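Local coordinates for protein D-alanyl-D-alanine carboxypeptidase DacD (Escherichia coli, PDB 5FSR) that removes the C-terminal D-alanine from peptidoglycan precursor peptides as a serine DD-carboxypeptidase, acting in cell wall biogenesis, at residues 95-100 with 106-111. Residues are numbered along the deposited sequence; the frame is centred on the assembly and turned at random.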
ATOM      1  N   ALA A  95     -13.325  -0.546  22.911  1.00 32.89           N
ATOM      2  CA  ALA A  95     -13.474   0.154  21.636  1.00 32.17           C
ATOM      3  C   ALA A  95     -14.308   1.434  21.735  1.00 33.49           C
ATOM      4  O   ALA A  95     -14.823   1.917  20.723  1.00 32.57           O
ATOM      5  CB  ALA A  95     -14.091  -0.802  20.633  1.00 31.10           C
ATOM      6  N   TRP A  96     -14.428   1.975  22.957  1.00 35.75           N
ATOM      7  CA  TRP A  96     -15.272   3.121  23.254  1.00 37.54           C
ATOM      8  C   TRP A  96     -14.377   4.271  23.751  1.00 39.24           C
ATOM      9  O   TRP A  96     -13.668   4.110  24.744  1.00 39.93           O
ATOM     10  CB  TRP A  96     -16.312   2.697  24.290  1.00 38.85           C
ATOM     11  CG  TRP A  96     -17.449   3.672  24.552  1.00 40.25           C
ATOM     12  CD1 TRP A  96     -17.903   4.655  23.722  1.00 40.36           C
ATOM     13  CD2 TRP A  96     -18.289   3.715  25.715  1.00 42.00           C
ATOM     14  NE1 TRP A  96     -18.968   5.319  24.294  1.00 42.02           N
ATOM     15  CE2 TRP A  96     -19.226   4.765  25.519  1.00 43.14           C
ATOM     16  CE3 TRP A  96     -18.342   2.976  26.912  1.00 42.96           C
ATOM     17  CZ2 TRP A  96     -20.199   5.102  26.483  1.00 45.05           C
ATOM     18  CZ3 TRP A  96     -19.309   3.309  27.867  1.00 44.76           C
ATOM     19  CH2 TRP A  96     -20.223   4.366  27.641  1.00 45.78           C
ATOM     20  N   ALA A  97     -14.423   5.430  23.080  1.00 40.42           N
ATOM     21  CA  ALA A  97     -13.488   6.551  23.372  1.00 42.10           C
ATOM     22  C   ALA A  97     -13.749   7.244  24.702  1.00 45.25           C
ATOM     23  O   ALA A  97     -12.822   7.773  25.325  1.00 46.52           O
ATOM     24  CB  ALA A  97     -13.481   7.578  22.248  1.00 41.61           C
ATOM     25  N   LYS A  98     -15.002   7.271  25.128  1.00 47.58           N
ATOM     26  CA  LYS A  98     -15.325   7.709  26.491  1.00 51.13           C
ATOM     27  C   LYS A  98     -14.502   6.867  27.485  1.00 52.02           C
ATOM     28  O   LYS A  98     -14.457   5.642  27.372  1.00 50.50           O
ATOM     29  CB  LYS A  98     -16.823   7.554  26.780  1.00 52.17           C
ATOM     30  CG  LYS A  98     -17.278   8.223  28.076  1.00 55.19           C
ATOM     31  CD  LYS A  98     -18.197   7.320  28.905  1.00 56.06           C
ATOM     32  CE  LYS A  98     -19.006   8.107  29.936  1.00 59.16           C
ATOM     33  NZ  LYS A  98     -20.006   9.008  29.285  1.00 60.19           N
ATOM     34  N   ASP A  99     -13.790   7.532  28.394  1.00 55.04           N
ATOM     35  CA  ASP A  99     -13.008   6.861  29.462  1.00 57.19           C
ATOM     36  C   ASP A  99     -11.622   6.343  29.037  1.00 56.53           C
ATOM     37  O   ASP A  99     -10.851   5.966  29.926  1.00 57.97           O
ATOM     38  CB  ASP A  99     -13.819   5.737  30.221  1.00 58.43           C
ATOM     39  CG  ASP A  99     -13.583   4.268  29.658  1.00 57.30           C
ATOM     40  OD1 ASP A  99     -12.538   3.635  29.973  1.00 58.10           O
ATOM     41  OD2 ASP A  99     -14.464   3.722  28.941  1.00 56.38           O
ATOM     42  N   ASN A 100     -11.311   6.303  27.725  1.00 54.42           N
ATOM     43  CA  ASN A 100      -9.994   5.879  27.223  1.00 53.12           C
ATOM     44  C   ASN A 100      -9.115   7.090  26.813  1.00 53.45           C
ATOM     45  O   ASN A 100      -9.258   7.602  25.700  1.00 53.01           O
ATOM     46  CB  ASN A 100     -10.155   4.923  26.020  1.00 51.13           C
ATOM     47  CG  ASN A 100      -9.822   3.482  26.353  1.00 50.73           C
ATOM     48  OD1 ASN A 100      -8.643   3.092  26.405  1.00 51.57           O
ATOM     49  ND2 ASN A 100     -10.854   2.677  26.553  1.00 50.30           N
ATOM     50  N   SER A 106      -7.848  11.871  18.788  1.00 41.95           N
ATOM     51  CA  SER A 106      -7.653  10.995  17.648  1.00 38.68           C
ATOM     52  C   SER A 106      -8.945  10.832  16.873  1.00 37.24           C
ATOM     53  O   SER A 106     -10.022  11.246  17.333  1.00 38.15           O
ATOM     54  CB  SER A 106      -7.196   9.612  18.123  1.00 37.31           C
ATOM     55  OG  SER A 106      -8.316   8.763  18.421  1.00 36.58           O
ATOM     56  N   SER A 107      -8.817  10.202  15.705  1.00 34.66           N
ATOM     57  CA  SER A 107      -9.921   9.992  14.776  1.00 33.55           C
ATOM     58  C   SER A 107     -10.722   8.747  15.165  1.00 32.04           C
ATOM     59  O   SER A 107     -10.150   7.722  15.558  1.00 30.86           O
ATOM     60  CB  SER A 107      -9.393   9.880  13.340  1.00 32.69           C
ATOM     61  OG  SER A 107      -8.446   8.829  13.223  1.00 31.49           O
ATOM     62  N   LEU A 108     -12.051   8.837  15.030  1.00 31.78           N
ATOM     63  CA  LEU A 108     -12.959   7.822  15.564  1.00 30.78           C
ATOM     64  C   LEU A 108     -14.115   7.501  14.605  1.00 30.12           C
ATOM     65  O   LEU A 108     -14.517   8.334  13.779  1.00 31.05           O
ATOM     66  CB  LEU A 108     -13.499   8.297  16.912  1.00 32.29           C
ATOM     67  CG  LEU A 108     -12.516   8.472  18.089  1.00 32.80           C
ATOM     68  CD1 LEU A 108     -13.204   9.203  19.224  1.00 34.79           C
ATOM     69  CD2 LEU A 108     -11.964   7.147  18.596  1.00 31.62           C
ATOM     70  N   MET A 109     -14.612   6.271  14.687  1.00 28.57           N
ATOM     71  CA  MET A 109     -15.891   5.893  14.097  1.00 28.35           C
ATOM     72  C   MET A 109     -17.053   6.280  15.020  1.00 29.72           C
ATOM     73  O   MET A 109     -18.213   6.342  14.580  1.00 30.38           O
ATOM     74  CB  MET A 109     -15.890   4.378  13.892  1.00 26.98           C
ATOM     75  CG  MET A 109     -16.996   3.813  13.034  1.00 26.85           C
ATOM     76  SD  MET A 109     -16.716   2.053  12.836  1.00 25.39           S
ATOM     77  CE  MET A 109     -18.156   1.710  11.861  1.00 26.05           C
ATOM     78  N   PHE A 110     -16.733   6.481  16.305  1.00 30.13           N
ATOM     79  CA  PHE A 110     -17.695   6.845  17.363  1.00 31.66           C
ATOM     80  C   PHE A 110     -18.644   5.677  17.618  1.00 31.47           C
ATOM     81  O   PHE A 110     -19.872   5.797  17.525  1.00 32.61           O
ATOM     82  CB  PHE A 110     -18.446   8.159  17.081  1.00 33.32           C
ATOM     83  CG  PHE A 110     -17.553   9.361  16.987  1.00 33.86           C
ATOM     84  CD1 PHE A 110     -16.918   9.851  18.111  1.00 34.70           C
ATOM     85  CD2 PHE A 110     -17.365  10.029  15.783  1.00 34.00           C
ATOM     86  CE1 PHE A 110     -16.092  10.976  18.042  1.00 35.58           C
ATOM     87  CE2 PHE A 110     -16.521  11.154  15.700  1.00 34.77           C
ATOM     88  CZ  PHE A 110     -15.882  11.624  16.832  1.00 35.50           C
ATOM     89  N   LEU A 111     -18.028   4.547  17.947  1.00 30.21           N
ATOM     90  CA  LEU A 111     -18.728   3.347  18.380  1.00 30.19           C
ATOM     91  C   LEU A 111     -19.037   3.461  19.872  1.00 31.44           C
ATOM     92  O   LEU A 111     -18.287   4.065  20.615  1.00 31.71           O
ATOM     93  CB  LEU A 111     -17.820   2.128  18.160  1.00 28.68           C
ATOM     94  CG  LEU A 111     -17.366   1.774  16.765  1.00 27.40           C
ATOM     95  CD1 LEU A 111     -16.348   0.646  16.827  1.00 26.36           C
ATOM     96  CD2 LEU A 111     -18.534   1.400  15.863  1.00 27.65           C
TER
HETATM   97  O   HOH W   1     -15.850   5.024  20.534  1.00 16.59           O
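A water molecule joins the two segments: it accepts a hydrogen bond from Ala-97 N, 2.9 Å from the water oxygen, and is hydrogen-bonded to Leu-111 O at 2.6 Å. With no direct hydrogen bond between 95-100 and 106-111, the water bridges their backbones. The indole of Trp-96 approaches the same carbonyl through its pyrrole part: CD1 stands 3.2 Å from Leu-111 O, which meets the ring obliquely, while the water lies at the ring edge, in its plane. A first torsion of -169° turns CG of Trp-96 anti to the backbone N and swings the indole beside its own carbonyl carbon, where CB of Lys-98 rests against one face near the rim.

Next to the bridge, Ala-97 makes the apolar part of the contact, directing CB at the forked end of Leu-108 and meeting CD1 at 3.4 Å and CD2 at 4.0 Å. Ala-97 also begins a type II turn, closed by the bond from Asn-100 N to Ala-97 O. Separately, CB of Leu-111 lies 3.9 Å from the carbonyl oxygen Ala-95 O.

Both segments belong to the long loop between strands 88-90 and 116-118. Ser-107 OG bonds Ser-130 O and Ser-106 OG bonds Asn-132 ND2, so 106-111 lies against the Ser-X-Asn motif of penicillin-binding serine enzymes, in which Ser-130 is probably catalytic. Asp-133 of helix 132-143 accepts hydrogen bonds from Met-109 N and Leu-111 N, Ala-95 packs on Ala-137 of that helix, and Leu-111 and Phe-110 reach strands 207-210 and 213-216 respectively.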